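Local structure of oxidoreductase (Azotobacter vinelandii, 7D5M) at residues V137-Y142 / Y360-G366; H29-R35 / E331-Y337; I150-R154 / L213-M217; I85-A91 / L109-E114. The protein binds NAD+ and is probably a dehydrogenase related to inositol dehydrogenase, pairing a Rossmann domain with a C-terminal alpha/beta domain. All blocks are in the same frame, centred on the assembly; numbering follows the deposited sequence.

Contact 1. Residues V137-Y142 / Y360-G366; sequences VVGVTY and YPDIHAG. With NAD (nicotinamide-adenine-dinucleotide), chain B.
The edge of the Tyr142 ring meets Pro361 and Gly366. CB of Pro361 and the backbone N of Gly366 lie near the ring plane, with Tyr142 CD2 4.0 Å from Pro361 CB. CE2 reaches the methyl of Ala365. The Tyr360 ring takes CG1 of Val137 obliquely, with its OH 3.6 Å from that methyl. Between the two rings Val140 N donates to Pro361 O at 3.0 Å, and the donor stands above the carbonyl plane. CD1 of Ile363 packs on CG1 of Val138 at 4.0 Å. Asp362 is the N-cap of the helix. Its CG lies between the backbone N and the carbonyl carbon (chi1 60°), where OD1 can accept from Ala365 N at 3.1 Å. The strand runs on into Thr141, which lines the NAD pocket, with Thr141 O 2.8 Å from NAD O7N. Helix 202-217 adds Tyr212, stacked on Tyr142. Replacing Tyr142 by an alanine is likely to open a gap beside Pro361 CB and the Ala365 methyl, and to take away the ring that Tyr212 stacks on. The contact sets the start of helix 363-381 against strand 138-140, the edge strand of the Rossmann sheet within this chain. Helix 329-349 covers Tyr360 and Pro361.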
# COMPACT_ATOMS: atom_id res chain seq x y z
N VAL A 137 27.87 4.85 32.02
CA VAL A 137 26.91 4.46 30.96
C VAL A 137 27.42 5.03 29.64
O VAL A 137 27.81 6.21 29.62
CB VAL A 137 25.50 4.98 31.28
CG1 VAL A 137 24.54 4.72 30.14
CG2 VAL A 137 24.98 4.40 32.58
N VAL A 138 27.45 4.22 28.58
CA VAL A 138 27.66 4.71 27.19
C VAL A 138 26.43 4.30 26.38
O VAL A 138 26.30 3.11 26.06
CB VAL A 138 28.96 4.19 26.56
CG1 VAL A 138 29.09 4.64 25.11
CG2 VAL A 138 30.18 4.64 27.35
N GLY A 139 25.53 5.25 26.09
CA GLY A 139 24.44 5.01 25.13
C GLY A 139 24.98 5.12 23.71
O GLY A 139 25.93 5.90 23.50
N VAL A 140 24.40 4.38 22.78
CA VAL A 140 24.72 4.51 21.33
C VAL A 140 23.40 4.75 20.59
O VAL A 140 22.42 4.04 20.87
CB VAL A 140 25.50 3.29 20.82
CG1 VAL A 140 25.82 3.40 19.34
CG2 VAL A 140 26.77 3.09 21.62
N THR A 141 23.36 5.73 19.69
CA THR A 141 22.08 6.22 19.11
C THR A 141 21.68 5.35 17.92
O THR A 141 21.50 5.88 16.80
CB THR A 141 22.13 7.74 18.85
OG1 THR A 141 23.43 8.10 18.41
CG2 THR A 141 21.83 8.54 20.09
N TYR A 142 21.43 4.06 18.18
CA TYR A 142 20.65 3.18 17.28
C TYR A 142 19.17 3.54 17.47
O TYR A 142 18.41 2.79 18.11
CB TYR A 142 20.94 1.71 17.59
CG TYR A 142 22.30 1.24 17.15
CD1 TYR A 142 22.66 1.22 15.81
CD2 TYR A 142 23.22 0.76 18.07
CE1 TYR A 142 23.90 0.76 15.40
CE2 TYR A 142 24.46 0.29 17.67
CZ TYR A 142 24.80 0.28 16.33
OH TYR A 142 26.02 -0.19 15.92
N TYR A 360 18.61 -0.71 26.64
CA TYR A 360 18.91 0.37 25.67
C TYR A 360 20.18 0.00 24.92
O TYR A 360 20.99 -0.81 25.39
CB TYR A 360 19.02 1.71 26.40
CG TYR A 360 20.02 1.71 27.53
CD1 TYR A 360 21.35 2.01 27.31
CD2 TYR A 360 19.63 1.35 28.81
CE1 TYR A 360 22.28 1.97 28.34
CE2 TYR A 360 20.54 1.32 29.85
CZ TYR A 360 21.87 1.64 29.62
OH TYR A 360 22.75 1.60 30.65
N PRO A 361 20.39 0.60 23.73
CA PRO A 361 21.62 0.39 22.98
C PRO A 361 22.79 1.00 23.76
O PRO A 361 22.78 2.18 24.05
CB PRO A 361 21.42 1.10 21.63
CG PRO A 361 20.00 1.62 21.64
CD PRO A 361 19.45 1.49 23.04
N ASP A 362 23.75 0.16 24.11
CA ASP A 362 24.80 0.50 25.10
C ASP A 362 26.19 0.25 24.49
O ASP A 362 26.31 0.03 23.28
CB ASP A 362 24.58 -0.30 26.38
CG ASP A 362 24.62 -1.81 26.21
OD1 ASP A 362 24.98 -2.28 25.10
OD2 ASP A 362 24.27 -2.51 27.17
N ILE A 363 27.20 0.29 25.34
CA ILE A 363 28.62 0.10 24.93
C ILE A 363 28.74 -1.22 24.17
O ILE A 363 29.46 -1.27 23.16
CB ILE A 363 29.55 0.18 26.16
CG1 ILE A 363 31.02 0.19 25.76
CG2 ILE A 363 29.25 -0.94 27.15
CD1 ILE A 363 31.43 1.40 24.94
N HIS A 364 28.06 -2.27 24.63
CA HIS A 364 28.15 -3.64 24.05
C HIS A 364 27.57 -3.64 22.64
O HIS A 364 28.17 -4.26 21.75
CB HIS A 364 27.46 -4.67 24.96
CG HIS A 364 27.96 -4.64 26.36
ND1 HIS A 364 29.22 -5.07 26.69
CD2 HIS A 364 27.38 -4.24 27.51
CE1 HIS A 364 29.40 -4.94 27.99
NE2 HIS A 364 28.29 -4.42 28.52
N ALA A 365 26.46 -2.95 22.42
CA ALA A 365 25.86 -2.81 21.07
C ALA A 365 26.85 -2.09 20.15
O ALA A 365 27.02 -2.51 18.99
CB ALA A 365 24.55 -2.08 21.15
N GLY A 366 27.48 -1.02 20.66
CA GLY A 366 28.48 -0.24 19.91
C GLY A 366 29.64 -1.12 19.48
O GLY A 366 30.03 -1.05 18.29
PA NAD B . 27.71 16.69 10.08
O1A NAD B . 28.96 16.84 9.28
O2A NAD B . 26.38 17.06 9.49
O5B NAD B . 27.90 17.47 11.47
C5B NAD B . 29.18 17.52 12.17
C4B NAD B . 29.07 18.56 13.26
O4B NAD B . 30.15 18.41 14.21
C3B NAD B . 29.16 20.01 12.78
O3B NAD B . 28.35 20.84 13.59
C2B NAD B . 30.66 20.31 12.96
O2B NAD B . 30.98 21.68 13.05
C1B NAD B . 30.88 19.61 14.29
N9A NAD B . 32.26 19.26 14.58
C8A NAD B . 33.14 18.64 13.73
N7A NAD B . 34.30 18.38 14.28
C5A NAD B . 34.18 18.84 15.58
C6A NAD B . 35.07 18.83 16.67
N6A NAD B . 36.29 18.31 16.62
N1A NAD B . 34.63 19.36 17.84
C2A NAD B . 33.39 19.88 17.88
N3A NAD B . 32.46 19.93 16.92
C4A NAD B . 32.92 19.38 15.78
O3 NAD B . 27.57 15.16 10.57
PN NAD B . 26.24 14.32 10.97
O1N NAD B . 25.61 13.76 9.72
O2N NAD B . 25.41 15.15 11.89
O5D NAD B . 26.87 13.07 11.77
C5D NAD B . 27.62 13.25 12.97
C4D NAD B . 27.71 11.90 13.61
O4D NAD B . 26.36 11.39 13.82
C3D NAD B . 28.41 10.83 12.76
O3D NAD B . 29.13 9.95 13.61
C2D NAD B . 27.25 10.13 12.06
O2D NAD B . 27.56 8.79 11.68
C1D NAD B . 26.20 10.15 13.16
N1N NAD B . 24.79 10.05 12.68
C2N NAD B . 23.95 9.10 13.24
C3N NAD B . 22.64 8.95 12.79
C7N NAD B . 21.75 8.01 13.56
O7N NAD B . 22.10 7.62 14.68
N7N NAD B . 20.59 7.66 13.00
C4N NAD B . 22.23 9.68 11.67
C5N NAD B . 23.09 10.62 11.10
C6N NAD B . 24.29 10.88 11.72
O HOH W 1 26.91 1.27 28.51

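Contact 2. Residues H29-R35 / E331-Y337; sequences HRSAALR and EAWSNLY. With NAD (nicotinamide-adenine-dinucleotide), chain B.
Helices 29-34 and 331-337 cross at -53° with their axes 7.9 Å apart, and Ala32 and Ser334 lie at the close point. The Ala32 methyl points into helix 331-337 and touches CB of Trp333 at 3.7 Å. It also meets CD2 of Tyr337, while the Ala33 methyl rests by CD1 of that ring. Small residues here let the helices come close. At one end His29, Trp333 and Tyr337 form an aromatic cluster. The indole edge points at the face of His29 in a T-shaped pair, with CZ3 over the centre of the imidazole and the planes at 84°. Tyr337 instead meets the imidazole edge. Its OH and His29 ND1 share a nearly straight hydrogen bond of 2.7 Å, in which either could donate. The other imidazole nitrogen, NE2, bonds to Glu114, and Tyr337 OH also bonds to Ser89, so both polar ends have a second partner. This fixes the rotation of the imidazole. CZ2 of Trp333 lies 3.6 Å from O7N of the NAD carboxamide. At the other end Arg35 runs extended from CG to NE. NH1 donates to Ser334 OG at 3.1 Å, almost in the guanidinium plane. It also makes a salt bridge to Glu331 OE1 at 2.8 Å, on the anti side of the carboxylate. Ser334 OG is bonded to Phe330 O as well. Arg35 has a cation-pi contact with Phe330 of the second subunit, placing this end near the subunit interface. The contact lays helix 329-349 across helix 26-34 of the Rossmann domain, beside strands 12-16 and 39-45.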
# COMPACT_ATOMS: atom_id res chain seq x y z
N HIS A 29 19.26 14.88 18.65
CA HIS A 29 19.88 14.66 19.98
C HIS A 29 19.21 15.56 21.02
O HIS A 29 18.81 15.05 22.09
CB HIS A 29 21.38 14.89 19.96
CG HIS A 29 22.14 13.73 19.42
ND1 HIS A 29 22.58 12.70 20.23
CD2 HIS A 29 22.52 13.42 18.16
CE1 HIS A 29 23.21 11.81 19.49
NE2 HIS A 29 23.20 12.23 18.22
N ARG A 30 19.16 16.86 20.76
CA ARG A 30 18.62 17.85 21.72
C ARG A 30 17.11 17.64 21.88
O ARG A 30 16.62 17.73 23.01
CB ARG A 30 18.94 19.27 21.27
CG ARG A 30 20.43 19.60 21.35
CD ARG A 30 20.71 21.06 21.03
NE ARG A 30 20.37 21.42 19.66
CZ ARG A 30 21.16 21.26 18.61
NH1 ARG A 30 22.36 20.72 18.75
NH2 ARG A 30 20.75 21.63 17.40
N SER A 31 16.39 17.45 20.78
CA SER A 31 14.92 17.25 20.83
C SER A 31 14.60 16.11 21.80
O SER A 31 13.73 16.28 22.67
CB SER A 31 14.37 17.03 19.45
OG SER A 31 12.96 17.15 19.46
N ALA A 32 15.31 14.99 21.69
CA ALA A 32 15.08 13.77 22.49
C ALA A 32 15.60 13.97 23.92
O ALA A 32 14.91 13.53 24.86
CB ALA A 32 15.76 12.60 21.82
N ALA A 33 16.77 14.57 24.09
CA ALA A 33 17.44 14.70 25.41
C ALA A 33 16.67 15.68 26.32
O ALA A 33 16.51 15.40 27.53
CB ALA A 33 18.87 15.12 25.21
N LEU A 34 16.17 16.79 25.76
CA LEU A 34 15.56 17.88 26.56
C LEU A 34 14.12 17.52 26.90
O LEU A 34 13.56 18.10 27.85
CB LEU A 34 15.67 19.18 25.78
CG LEU A 34 17.10 19.64 25.48
CD1 LEU A 34 17.07 20.88 24.61
CD2 LEU A 34 17.87 19.90 26.76
N ARG A 35 13.55 16.56 26.19
CA ARG A 35 12.13 16.17 26.35
C ARG A 35 11.92 15.57 27.74
O ARG A 35 12.80 14.81 28.22
CB ARG A 35 11.73 15.19 25.26
CG ARG A 35 10.22 15.09 25.08
CD ARG A 35 9.95 14.14 23.94
NE ARG A 35 8.59 14.20 23.47
CZ ARG A 35 8.15 13.60 22.37
NH1 ARG A 35 8.98 12.83 21.67
NH2 ARG A 35 6.89 13.70 22.01
N GLU A 331 10.09 10.37 18.63
CA GLU A 331 9.59 9.59 19.79
C GLU A 331 10.56 8.44 20.06
O GLU A 331 10.91 8.22 21.23
CB GLU A 331 8.17 9.08 19.54
CG GLU A 331 7.13 10.15 19.77
CD GLU A 331 7.20 11.34 18.82
OE1 GLU A 331 7.53 12.46 19.30
OE2 GLU A 331 6.97 11.14 17.62
N ALA A 332 10.97 7.72 19.02
CA ALA A 332 11.95 6.61 19.14
C ALA A 332 13.20 7.14 19.85
O ALA A 332 13.68 6.51 20.83
CB ALA A 332 12.28 6.05 17.78
N TRP A 333 13.74 8.27 19.41
CA TRP A 333 14.97 8.83 20.03
C TRP A 333 14.70 9.27 21.47
O TRP A 333 15.60 9.10 22.32
CB TRP A 333 15.53 9.99 19.21
CG TRP A 333 16.38 9.56 18.07
CD1 TRP A 333 16.03 8.80 16.98
CD2 TRP A 333 17.75 9.92 17.89
NE1 TRP A 333 17.11 8.66 16.15
CE2 TRP A 333 18.17 9.34 16.68
CE3 TRP A 333 18.66 10.67 18.65
CZ2 TRP A 333 19.48 9.48 16.21
CZ3 TRP A 333 19.94 10.82 18.18
CH2 TRP A 333 20.35 10.22 16.98
N SER A 334 13.53 9.85 21.72
CA SER A 334 13.10 10.27 23.09
C SER A 334 13.02 9.05 24.01
O SER A 334 13.40 9.17 25.19
CB SER A 334 11.81 11.03 23.06
OG SER A 334 11.93 12.20 22.26
N ASN A 335 12.55 7.92 23.49
CA ASN A 335 12.43 6.65 24.24
C ASN A 335 13.82 6.14 24.63
O ASN A 335 13.96 5.62 25.74
CB ASN A 335 11.61 5.63 23.45
CG ASN A 335 10.18 6.08 23.29
OD1 ASN A 335 9.70 6.87 24.11
ND2 ASN A 335 9.51 5.60 22.25
N LEU A 336 14.83 6.30 23.78
CA LEU A 336 16.22 5.91 24.16
C LEU A 336 16.74 6.90 25.20
O LEU A 336 17.33 6.45 26.20
CB LEU A 336 17.15 5.92 22.95
CG LEU A 336 16.85 4.90 21.85
CD1 LEU A 336 18.10 4.71 21.02
CD2 LEU A 336 16.34 3.57 22.40
N TYR A 337 16.58 8.20 24.96
CA TYR A 337 17.25 9.25 25.78
C TYR A 337 16.70 9.22 27.21
O TYR A 337 17.50 9.43 28.14
CB TYR A 337 17.18 10.62 25.11
CG TYR A 337 18.49 11.06 24.48
CD1 TYR A 337 19.48 11.63 25.26
CD2 TYR A 337 18.75 10.89 23.13
CE1 TYR A 337 20.69 12.04 24.72
CE2 TYR A 337 19.96 11.29 22.57
CZ TYR A 337 20.94 11.87 23.37
OH TYR A 337 22.13 12.29 22.85
PA NAD B . 27.71 16.69 10.08
O1A NAD B . 28.96 16.84 9.28
O2A NAD B . 26.38 17.06 9.49
O5B NAD B . 27.90 17.47 11.47
C5B NAD B . 29.18 17.52 12.17
C4B NAD B . 29.07 18.56 13.26
O4B NAD B . 30.15 18.41 14.21
C3B NAD B . 29.16 20.01 12.78
O3B NAD B . 28.35 20.84 13.59
C2B NAD B . 30.66 20.31 12.96
O2B NAD B . 30.98 21.68 13.05
C1B NAD B . 30.88 19.61 14.29
N9A NAD B . 32.26 19.26 14.58
C8A NAD B . 33.14 18.64 13.73
N7A NAD B . 34.30 18.38 14.28
C5A NAD B . 34.18 18.84 15.58
C6A NAD B . 35.07 18.83 16.67
N6A NAD B . 36.29 18.31 16.62
N1A NAD B . 34.63 19.36 17.84
C2A NAD B . 33.39 19.88 17.88
N3A NAD B . 32.46 19.93 16.92
C4A NAD B . 32.92 19.38 15.78
O3 NAD B . 27.57 15.16 10.57
PN NAD B . 26.24 14.32 10.97
O1N NAD B . 25.61 13.76 9.72
O2N NAD B . 25.41 15.15 11.89
O5D NAD B . 26.87 13.07 11.77
C5D NAD B . 27.62 13.25 12.97
C4D NAD B . 27.71 11.90 13.61
O4D NAD B . 26.36 11.39 13.82
C3D NAD B . 28.41 10.83 12.76
O3D NAD B . 29.13 9.95 13.61
C2D NAD B . 27.25 10.13 12.06
O2D NAD B . 27.56 8.79 11.68
C1D NAD B . 26.20 10.15 13.16
N1N NAD B . 24.79 10.05 12.68
C2N NAD B . 23.95 9.10 13.24
C3N NAD B . 22.64 8.95 12.79
C7N NAD B . 21.75 8.01 13.56
O7N NAD B . 22.10 7.62 14.68
N7N NAD B . 20.59 7.66 13.00
C4N NAD B . 22.23 9.68 11.67
C5N NAD B . 23.09 10.62 11.10
C6N NAD B . 24.29 10.88 11.72

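Contact 3. Residues I150-R154 / L213-M217; sequences IEQAR and LSEVM
Met217 reaches across from helix 213-217 to the side chains of Ile150 and Ala153. Its CB leads to CG, which lies 4.1 Å from the Ala153 methyl. The chain is extended beyond CG, and SD passes the same methyl at 3.8 Å. The terminal CE goes furthest, 3.6 Å from Ala153 CB and 3.9 Å from Ile150 CD1. CG is anti to the carbonyl carbon (chi1 -67°), which starts this straight run toward helix 150-154. Ile150 spreads its branches over three neighbours. CG2 meets Val216 CG1 at 3.9 Å, and CG1 and CD1 both lie near Leu213 CD2. Arg154 brings its aliphatic part, with CG 3.3 Å from Val216 O. Its guanidinium turns back along its own helix and grips Glu151 side-on, NE to OE1 and NH2 to OE2. A leucine in place of Arg154 would probably leave the Glu151 carboxylate without its positive mate. One water donates to both Arg154 O and Met217 O, joining the backbones where the CA atoms come within 4.0 Å. The two helix segments lie at 46° to each other. Helices 148-158 and 202-217 pack side by side on the large mixed sheet, touching strands 271-277 and 280-285.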
# COMPACT_ATOMS: atom_id res chain seq x y z
N ILE A 150 9.39 -2.53 17.81
CA ILE A 150 10.63 -3.36 17.86
C ILE A 150 10.52 -4.27 19.10
O ILE A 150 10.78 -5.48 18.95
CB ILE A 150 11.91 -2.52 17.84
CG1 ILE A 150 11.96 -1.56 16.65
CG2 ILE A 150 13.13 -3.41 17.88
CD1 ILE A 150 11.77 -2.23 15.30
N GLU A 151 10.11 -3.72 20.24
CA GLU A 151 9.87 -4.49 21.49
C GLU A 151 8.74 -5.50 21.26
O GLU A 151 8.85 -6.64 21.75
CB GLU A 151 9.58 -3.55 22.66
CG GLU A 151 8.96 -4.24 23.85
CD GLU A 151 9.81 -5.31 24.52
OE1 GLU A 151 11.04 -5.33 24.30
OE2 GLU A 151 9.23 -6.09 25.29
N GLN A 152 7.68 -5.12 20.54
CA GLN A 152 6.59 -6.06 20.20
C GLN A 152 7.18 -7.27 19.45
O GLN A 152 6.83 -8.42 19.77
CB GLN A 152 5.50 -5.39 19.35
CG GLN A 152 4.45 -6.37 18.82
CD GLN A 152 3.58 -6.95 19.92
OE1 GLN A 152 3.47 -6.39 21.01
NE2 GLN A 152 2.92 -8.06 19.62
N ALA A 153 8.01 -7.01 18.43
CA ALA A 153 8.63 -8.08 17.61
C ALA A 153 9.50 -8.96 18.51
O ALA A 153 9.40 -10.20 18.42
CB ALA A 153 9.42 -7.46 16.48
N ARG A 154 10.33 -8.36 19.37
CA ARG A 154 11.19 -9.13 20.31
C ARG A 154 10.32 -10.09 21.11
O ARG A 154 10.67 -11.28 21.22
CB ARG A 154 11.93 -8.21 21.28
CG ARG A 154 12.86 -8.96 22.23
CD ARG A 154 13.19 -8.16 23.46
NE ARG A 154 11.99 -8.00 24.28
CZ ARG A 154 11.40 -8.97 24.99
NH1 ARG A 154 11.87 -10.20 25.01
NH2 ARG A 154 10.31 -8.68 25.68
N LEU A 213 18.66 -3.74 15.07
CA LEU A 213 17.26 -4.17 15.26
C LEU A 213 17.21 -5.70 15.37
O LEU A 213 16.48 -6.19 16.23
CB LEU A 213 16.37 -3.66 14.12
CG LEU A 213 16.28 -2.14 14.00
CD1 LEU A 213 15.35 -1.76 12.87
CD2 LEU A 213 15.82 -1.50 15.31
N SER A 214 17.96 -6.44 14.56
CA SER A 214 17.94 -7.93 14.63
C SER A 214 18.49 -8.40 15.98
O SER A 214 18.00 -9.41 16.49
CB SER A 214 18.67 -8.58 13.48
OG SER A 214 20.07 -8.50 13.68
N GLU A 215 19.46 -7.68 16.54
CA GLU A 215 20.07 -8.05 17.85
C GLU A 215 19.06 -7.80 18.98
O GLU A 215 19.03 -8.59 19.94
CB GLU A 215 21.37 -7.29 18.08
CG GLU A 215 22.44 -7.69 17.08
CD GLU A 215 23.79 -7.02 17.26
OE1 GLU A 215 23.99 -6.35 18.30
OE2 GLU A 215 24.64 -7.19 16.36
N VAL A 216 18.24 -6.76 18.88
CA VAL A 216 17.15 -6.53 19.87
C VAL A 216 16.13 -7.67 19.76
O VAL A 216 15.68 -8.17 20.80
CB VAL A 216 16.48 -5.16 19.69
CG1 VAL A 216 15.32 -4.97 20.66
CG2 VAL A 216 17.48 -4.03 19.84
N MET A 217 15.75 -8.05 18.54
CA MET A 217 14.65 -9.03 18.30
C MET A 217 15.11 -10.46 18.60
O MET A 217 14.27 -11.26 19.04
CB MET A 217 14.18 -8.96 16.85
CG MET A 217 13.50 -7.67 16.51
SD MET A 217 12.84 -7.71 14.82
CE MET A 217 12.20 -6.04 14.68
O HOH W 2 13.17 -12.37 21.22

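Contact 4. Residues I85-A91 / L109-E114; sequences IQAVSVA and LHVVCE. With NAD (nicotinamide-adenine-dinucleotide), chain B.
Five backbone hydrogen bonds join Gln86-Val90 to His110-Glu114 in a parallel ladder. His110 N donates to Gln86 O, in the carbonyl plane and on a lone pair. Val88 then bonds from its N to His110 O and accepts at its O from Val112 N. Val90 N to Val112 O, at 2.7 Å, is the shortest, and Glu114 N closes the ladder on Val90 O. Side-chain packing follows the two faces. Val88, Val90, Val111 and Cys113 share one, where Val90 CG2 meets Val111 CG1 at 4.0 Å. Ala87, Ser89, His110 and Val112 share the other. There Ser89 OG sits 3.4 Å from Val112 CB, while its polar partners are Tyr337 and Trp14. At the start, Leu109 CD1 meets Ile85 CD1 at 3.9 Å. Cofactor contacts come at the C-terminal ends. The Glu114 chain bends at chi2 (-52°), and OE1 comes 3.1 Å from NAD C2N. Its carboxylate is bonded to Thr141 and His29. With helix 97-106 between them in the chain, the two strands form a beta-alpha-beta unit of the Rossmann fold. That helix covers the Val88 and Val111 face, helix 329-349 the Val112 face, and strands 12-16 and 138-140 flank the pair.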
# COMPACT_ATOMS: atom_id res chain seq x y z
N ILE A 85 28.80 19.62 33.99
CA ILE A 85 28.10 18.52 33.27
C ILE A 85 28.38 17.18 33.95
O ILE A 85 29.45 17.00 34.56
CB ILE A 85 28.48 18.49 31.78
CG1 ILE A 85 29.98 18.31 31.56
CG2 ILE A 85 27.93 19.73 31.10
CD1 ILE A 85 30.38 18.02 30.12
N GLN A 86 27.43 16.27 33.82
CA GLN A 86 27.52 14.88 34.31
C GLN A 86 27.59 13.93 33.11
O GLN A 86 27.98 12.77 33.31
CB GLN A 86 26.30 14.56 35.15
CG GLN A 86 26.21 15.44 36.39
CD GLN A 86 24.85 15.34 37.02
OE1 GLN A 86 23.85 15.75 36.44
NE2 GLN A 86 24.81 14.77 38.22
N ALA A 87 27.15 14.41 31.94
CA ALA A 87 27.06 13.58 30.72
C ALA A 87 27.27 14.44 29.48
O ALA A 87 27.06 15.67 29.51
CB ALA A 87 25.74 12.85 30.71
N VAL A 88 27.70 13.78 28.40
CA VAL A 88 28.02 14.46 27.12
C VAL A 88 27.54 13.56 25.97
O VAL A 88 27.78 12.34 26.03
CB VAL A 88 29.51 14.83 27.03
CG1 VAL A 88 30.42 13.61 27.14
CG2 VAL A 88 29.81 15.62 25.77
N SER A 89 26.88 14.15 24.99
CA SER A 89 26.55 13.48 23.71
C SER A 89 27.59 13.86 22.65
O SER A 89 27.86 15.07 22.47
CB SER A 89 25.15 13.80 23.29
OG SER A 89 24.26 13.15 24.17
N VAL A 90 28.11 12.85 21.96
CA VAL A 90 29.19 13.02 20.94
C VAL A 90 28.56 12.88 19.55
O VAL A 90 28.15 11.77 19.18
CB VAL A 90 30.33 12.00 21.18
CG1 VAL A 90 31.43 12.15 20.14
CG2 VAL A 90 30.89 12.10 22.59
N ALA A 91 28.45 13.98 18.82
CA ALA A 91 27.79 14.04 17.50
C ALA A 91 28.75 14.65 16.49
O ALA A 91 28.30 15.36 15.58
CB ALA A 91 26.51 14.82 17.60
N LEU A 109 32.63 11.10 33.12
CA LEU A 109 31.33 11.50 32.52
C LEU A 109 30.65 10.29 31.87
O LEU A 109 31.35 9.45 31.30
CB LEU A 109 31.57 12.60 31.48
CG LEU A 109 32.22 13.88 31.99
CD1 LEU A 109 32.49 14.83 30.83
CD2 LEU A 109 31.34 14.56 33.04
N HIS A 110 29.32 10.23 31.96
CA HIS A 110 28.50 9.34 31.11
C HIS A 110 28.49 9.89 29.69
O HIS A 110 28.67 11.11 29.50
CB HIS A 110 27.08 9.19 31.66
CG HIS A 110 27.03 8.75 33.08
ND1 HIS A 110 27.30 7.46 33.46
CD2 HIS A 110 26.75 9.44 34.21
CE1 HIS A 110 27.15 7.36 34.76
NE2 HIS A 110 26.83 8.57 35.25
N VAL A 111 28.32 9.01 28.72
CA VAL A 111 28.42 9.38 27.28
C VAL A 111 27.23 8.81 26.54
O VAL A 111 26.80 7.67 26.83
CB VAL A 111 29.76 8.90 26.67
CG1 VAL A 111 29.86 9.30 25.20
CG2 VAL A 111 30.95 9.41 27.46
N VAL A 112 26.72 9.60 25.60
CA VAL A 112 25.91 9.08 24.46
C VAL A 112 26.74 9.33 23.20
O VAL A 112 27.00 10.51 22.87
CB VAL A 112 24.53 9.72 24.36
CG1 VAL A 112 23.76 9.15 23.18
CG2 VAL A 112 23.74 9.55 25.65
N CYS A 113 27.18 8.26 22.56
CA CYS A 113 28.11 8.34 21.41
C CYS A 113 27.34 8.01 20.13
O CYS A 113 26.62 7.00 20.09
CB CYS A 113 29.31 7.43 21.57
SG CYS A 113 30.56 7.71 20.28
N GLU A 114 27.47 8.87 19.14
CA GLU A 114 26.91 8.61 17.80
C GLU A 114 27.57 7.37 17.21
O GLU A 114 28.75 7.11 17.49
CB GLU A 114 27.10 9.82 16.89
CG GLU A 114 25.85 10.63 16.77
CD GLU A 114 24.61 9.84 16.38
OE1 GLU A 114 24.70 8.60 16.17
OE2 GLU A 114 23.56 10.46 16.31
PA NAD B . 27.71 16.69 10.08
O1A NAD B . 28.96 16.84 9.28
O2A NAD B . 26.38 17.06 9.49
O5B NAD B . 27.90 17.47 11.47
C5B NAD B . 29.18 17.52 12.17
C4B NAD B . 29.07 18.56 13.26
O4B NAD B . 30.15 18.41 14.21
C3B NAD B . 29.16 20.01 12.78
O3B NAD B . 28.35 20.84 13.59
C2B NAD B . 30.66 20.31 12.96
O2B NAD B . 30.98 21.68 13.05
C1B NAD B . 30.88 19.61 14.29
N9A NAD B . 32.26 19.26 14.58
C8A NAD B . 33.14 18.64 13.73
N7A NAD B . 34.30 18.38 14.28
C5A NAD B . 34.18 18.84 15.58
C6A NAD B . 35.07 18.83 16.67
N6A NAD B . 36.29 18.31 16.62
N1A NAD B . 34.63 19.36 17.84
C2A NAD B . 33.39 19.88 17.88
N3A NAD B . 32.46 19.93 16.92
C4A NAD B . 32.92 19.38 15.78
O3 NAD B . 27.57 15.16 10.57
PN NAD B . 26.24 14.32 10.97
O1N NAD B . 25.61 13.76 9.72
O2N NAD B . 25.41 15.15 11.89
O5D NAD B . 26.87 13.07 11.77
C5D NAD B . 27.62 13.25 12.97
C4D NAD B . 27.71 11.90 13.61
O4D NAD B . 26.36 11.39 13.82
C3D NAD B . 28.41 10.83 12.76
O3D NAD B . 29.13 9.95 13.61
C2D NAD B . 27.25 10.13 12.06
O2D NAD B . 27.56 8.79 11.68
C1D NAD B . 26.20 10.15 13.16
N1N NAD B . 24.79 10.05 12.68
C2N NAD B . 23.95 9.10 13.24
C3N NAD B . 22.64 8.95 12.79
C7N NAD B . 21.75 8.01 13.56
O7N NAD B . 22.10 7.62 14.68
N7N NAD B . 20.59 7.66 13.00
C4N NAD B . 22.23 9.68 11.67
C5N NAD B . 23.09 10.62 11.10
C6N NAD B . 24.29 10.88 11.72

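From the N terminus, residues 29-35 open contact 2, which closes only at 331-337 and ties the first Rossmann helix to the C-terminal part of the chain. Contact 4 nests inside that loop and closes early, joining strands 87-91 and 110-113. Contact 1 opens next, on the neighbouring strand of the same sheet, and closes at 360-366, beyond the end of contact 2. Contacts 1 and 2 therefore cross. Contact 3 is nested inside both, joining two helices on the mixed sheet, and touches none of the others. Contacts 1, 2 and 4 touch one another and all reach NAD; beside its nicotinamide Glu114, Thr141 and Trp333 come together, with His29 behind Glu114.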